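Long-range contact in histone-lysine N-methyltransferase SETMAR (Homo sapiens, PDB 3F2K), which joins a histone H3 lysine methyltransferase to a DNA-binding mariner transposase domain, the part present here, and acts in DNA double-strand break repair and replication fork restart: residues I34-E39 with I77-A82. Sequence-based numbering, arbitrary orientation. Where two conformers were deposited one is given.
Sequences IVTCDE and IWWSAA. With MG (magnesium ion), chain D.
Residues 34-39 and 77-80, portions of two neighbouring antiparallel strands, form part of the central sheet of the mariner transposase domain, the first carrying the metal ligand Asp-38. Thr-36 and Trp-79 make the firmest backbone pair: Thr-36 N donates to Trp-79 O at 2.8 Å and Trp-79 N to Thr-36 O at 3.0 Å, whereas the Asp-38/Ile-77 bonds are weak. The Thr-36 and Trp-79 side chains run alongside each other on one face of the sheet. Thr-36 CG2 sits over one indole face, 3.4 Å from Trp-79 CE2, while Thr-36 OG1, anti to N (chi1 -160°), is hydrogen-bonded to Leu-128 O. An alanine in place of Trp-79 would remove the indole face and the NE1 hydrogen bond to Thr-164 OG1, and would probably loosen packing against helix 163-176. On the opposite face Cys-37 covers the Trp-78 six-membered ring, CB 3.7 Å from CE3 and SG 4.1 Å from the ring centroid, a sulfur-aromatic contact. Where the second strand ends, one water bridges Ile-34 O and Ala-81 N, and Ser-80 OG accepts from Ala-82 N in an ST turn. At the other end Asp-38 OD1 binds magnesium at 2.2 Å together with Asp-130 and four waters; Asn-165 and a metal-bound water hold OD2. An acidic ligand on the first strand of a mixed sheet is typical of the RNase H-like fold of DDE-family transposases.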
ATOM      1  N   ILE A  34      -8.370  -7.661   1.314  1.00 16.39           N
ATOM      2  CA  ILE A  34      -7.505  -6.448   1.482  1.00 16.11           C
ATOM      3  C   ILE A  34      -7.187  -5.749   0.183  1.00 15.13           C
ATOM      4  O   ILE A  34      -6.815  -6.410  -0.797  1.00 17.17           O
ATOM      5  CB  ILE A  34      -6.163  -6.777   2.214  1.00 16.75           C
ATOM      6  CG1 ILE A  34      -6.435  -7.086   3.673  1.00 14.82           C
ATOM      7  CG2 ILE A  34      -5.205  -5.477   2.198  1.00 15.95           C
ATOM      8  CD1 ILE A  34      -5.256  -7.693   4.447  1.00 17.35           C
ATOM      9  N   VAL A  35      -7.373  -4.432   0.177  1.00 13.69           N
ATOM     10  CA  VAL A  35      -6.825  -3.521  -0.812  1.00 13.29           C
ATOM     11  C   VAL A  35      -5.757  -2.720  -0.017  1.00 11.43           C
ATOM     12  O   VAL A  35      -6.026  -2.306   1.074  1.00 14.04           O
ATOM     13  CB  VAL A  35      -7.894  -2.533  -1.326  1.00 14.14           C
ATOM     14  CG1 VAL A  35      -7.243  -1.504  -2.198  1.00 14.64           C
ATOM     15  CG2 VAL A  35      -8.917  -3.340  -2.254  1.00 15.32           C
ATOM     16  N   THR A  36      -4.599  -2.512  -0.602  1.00 13.86           N
ATOM     17  CA  THR A  36      -3.572  -1.807   0.086  1.00 15.45           C
ATOM     18  C   THR A  36      -2.839  -0.815  -0.811  1.00 14.65           C
ATOM     19  O   THR A  36      -2.762  -0.984  -2.078  1.00 15.04           O
ATOM     20  CB  THR A  36      -2.582  -2.843   0.761  1.00 13.62           C
ATOM     21  OG1 THR A  36      -1.838  -2.207   1.813  1.00 14.42           O
ATOM     22  CG2 THR A  36      -1.662  -3.543  -0.242  1.00 13.13           C
ATOM     23  N   CYS A  37      -2.182   0.155  -0.181  0.50 14.57           N
ATOM     24  CA  CYS A  37      -1.533   1.193  -0.977  0.50 14.78           C
ATOM     25  C   CYS A  37      -0.430   1.838  -0.204  0.50 15.24           C
ATOM     26  O   CYS A  37      -0.312   1.606   0.999  0.50 15.66           O
ATOM     27  CB  CYS A  37      -2.557   2.261  -1.346  0.50 15.45           C
ATOM     28  SG  CYS A  37      -3.113   3.256   0.030  0.50 12.73           S
ATOM     29  N   ASP A  38       0.329   2.668  -0.920  1.00 16.13           N
ATOM     30  CA  ASP A  38       1.312   3.553  -0.342  1.00 17.29           C
ATOM     31  C   ASP A  38       1.781   4.502  -1.430  1.00 17.96           C
ATOM     32  O   ASP A  38       1.674   4.241  -2.657  1.00 17.91           O
ATOM     33  CB  ASP A  38       2.528   2.781   0.268  1.00 16.38           C
ATOM     34  CG  ASP A  38       3.288   3.622   1.333  1.00 19.76           C
ATOM     35  OD1 ASP A  38       2.680   4.595   1.848  1.00 14.16           O
ATOM     36  OD2 ASP A  38       4.441   3.279   1.625  1.00 17.72           O
ATOM     37  N   GLU A  39       2.390   5.555  -0.946  1.00 17.42           N
ATOM     38  CA  GLU A  39       2.983   6.613  -1.786  1.00 17.63           C
ATOM     39  C   GLU A  39       4.501   6.395  -1.771  1.00 17.73           C
ATOM     40  O   GLU A  39       5.112   5.996  -0.745  1.00 17.74           O
ATOM     41  CB  GLU A  39       2.610   7.992  -1.205  1.00 17.19           C
ATOM     42  CG  GLU A  39       1.114   8.444  -1.392  1.00 19.24           C
ATOM     43  CD  GLU A  39       0.175   7.932  -0.263  1.00 18.61           C
ATOM     44  OE1 GLU A  39       0.634   7.218   0.637  1.00 18.87           O
ATOM     45  OE2 GLU A  39      -1.012   8.320  -0.285  1.00 18.29           O
ATOM     46  N   ILE A  77       0.283   3.488  -5.597  1.00 18.95           N
ATOM     47  CA  ILE A  77      -0.149   2.206  -6.149  1.00 17.55           C
ATOM     48  C   ILE A  77      -1.136   1.544  -5.193  1.00 16.59           C
ATOM     49  O   ILE A  77      -0.951   1.516  -3.955  1.00 16.00           O
ATOM     50  CB  ILE A  77       1.051   1.261  -6.469  1.00 18.99           C
ATOM     51  CG1 ILE A  77       0.541  -0.021  -7.188  1.00 18.39           C
ATOM     52  CG2 ILE A  77       1.848   0.950  -5.228  1.00 22.58           C
ATOM     53  CD1 ILE A  77       1.641  -0.993  -7.638  1.00 20.27           C
ATOM     54  N   TRP A  78      -2.184   0.990  -5.781  1.00 15.94           N
ATOM     55  CA  TRP A  78      -3.222   0.327  -5.097  1.00 15.68           C
ATOM     56  C   TRP A  78      -3.331  -1.095  -5.651  1.00 15.35           C
ATOM     57  O   TRP A  78      -3.444  -1.297  -6.856  1.00 16.15           O
ATOM     58  CB  TRP A  78      -4.586   1.028  -5.394  1.00 18.42           C
ATOM     59  CG  TRP A  78      -4.619   2.538  -5.098  1.00 18.97           C
ATOM     60  CD1 TRP A  78      -4.077   3.547  -5.855  1.00 20.05           C
ATOM     61  CD2 TRP A  78      -5.237   3.139  -4.010  1.00 19.90           C
ATOM     62  NE1 TRP A  78      -4.342   4.750  -5.306  1.00 21.72           N
ATOM     63  CE2 TRP A  78      -5.040   4.530  -4.142  1.00 20.25           C
ATOM     64  CE3 TRP A  78      -5.940   2.636  -2.887  1.00 17.17           C
ATOM     65  CZ2 TRP A  78      -5.492   5.432  -3.199  1.00 22.75           C
ATOM     66  CZ3 TRP A  78      -6.374   3.517  -1.959  1.00 20.46           C
ATOM     67  CH2 TRP A  78      -6.191   4.914  -2.135  1.00 23.35           C
ATOM     68  N   TRP A  79      -3.474  -2.058  -4.753  1.00 13.81           N
ATOM     69  CA  TRP A  79      -3.488  -3.476  -5.171  1.00 15.56           C
ATOM     70  C   TRP A  79      -4.038  -4.428  -4.107  1.00 15.16           C
ATOM     71  O   TRP A  79      -4.145  -4.097  -2.912  1.00 15.96           O
ATOM     72  CB  TRP A  79      -2.064  -3.896  -5.564  1.00 15.24           C
ATOM     73  CG  TRP A  79      -1.068  -3.662  -4.488  1.00 14.86           C
ATOM     74  CD1 TRP A  79      -0.497  -2.475  -4.109  1.00 13.85           C
ATOM     75  CD2 TRP A  79      -0.474  -4.685  -3.677  1.00 15.09           C
ATOM     76  NE1 TRP A  79       0.448  -2.696  -3.122  1.00 14.01           N
ATOM     77  CE2 TRP A  79       0.490  -4.050  -2.844  1.00 16.80           C
ATOM     78  CE3 TRP A  79      -0.630  -6.076  -3.622  1.00 17.73           C
ATOM     79  CZ2 TRP A  79       1.264  -4.765  -1.878  1.00 18.98           C
ATOM     80  CZ3 TRP A  79       0.160  -6.829  -2.694  1.00 14.29           C
ATOM     81  CH2 TRP A  79       1.089  -6.140  -1.809  1.00 15.90           C
ATOM     82  N   SER A  80      -4.400  -5.639  -4.547  1.00 15.87           N
ATOM     83  CA  SER A  80      -4.794  -6.694  -3.633  1.00 15.73           C
ATOM     84  C   SER A  80      -4.024  -8.002  -3.998  1.00 14.00           C
ATOM     85  O   SER A  80      -3.254  -8.046  -4.988  1.00 15.77           O
ATOM     86  CB  SER A  80      -6.275  -6.929  -3.793  1.00 16.93           C
ATOM     87  OG  SER A  80      -6.459  -7.406  -5.117  1.00 18.18           O
ATOM     88  N   ALA A  81      -4.325  -9.065  -3.268  1.00 15.24           N
ATOM     89  CA  ALA A  81      -3.713 -10.358  -3.567  1.00 15.81           C
ATOM     90  C   ALA A  81      -4.069 -10.802  -4.991  1.00 16.60           C
ATOM     91  O   ALA A  81      -3.320 -11.599  -5.584  1.00 18.17           O
ATOM     92  CB  ALA A  81      -4.169 -11.440  -2.564  1.00 16.87           C
ATOM     93  N   ALA A  82      -5.189 -10.308  -5.535  1.00 16.46           N
ATOM     94  CA  ALA A  82      -5.589 -10.723  -6.852  1.00 16.72           C
ATOM     95  C   ALA A  82      -4.798 -10.034  -7.955  1.00 19.01           C
ATOM     96  O   ALA A  82      -4.794 -10.528  -9.097  1.00 18.86           O
ATOM     97  CB  ALA A  82      -7.118 -10.550  -7.064  1.00 19.68           C
TER
HETATM   98 MG    MG D 227       3.460   6.005   3.339  1.00 20.28          MG
HETATM   99  O   HOH W   1      -6.168  -9.109  -0.882  1.00 14.37           O
HETATM  100  O   HOH W   2       5.066   4.559   3.777  1.00 20.19           O
HETATM  101  O   HOH W   3       1.807   7.349   2.985  1.00 18.58           O
HETATM  102  O   HOH W   4       4.468   6.912   1.819  1.00 20.19           O
HETATM  103  O   HOH W   5       4.222   7.447   4.753  1.00 17.82           O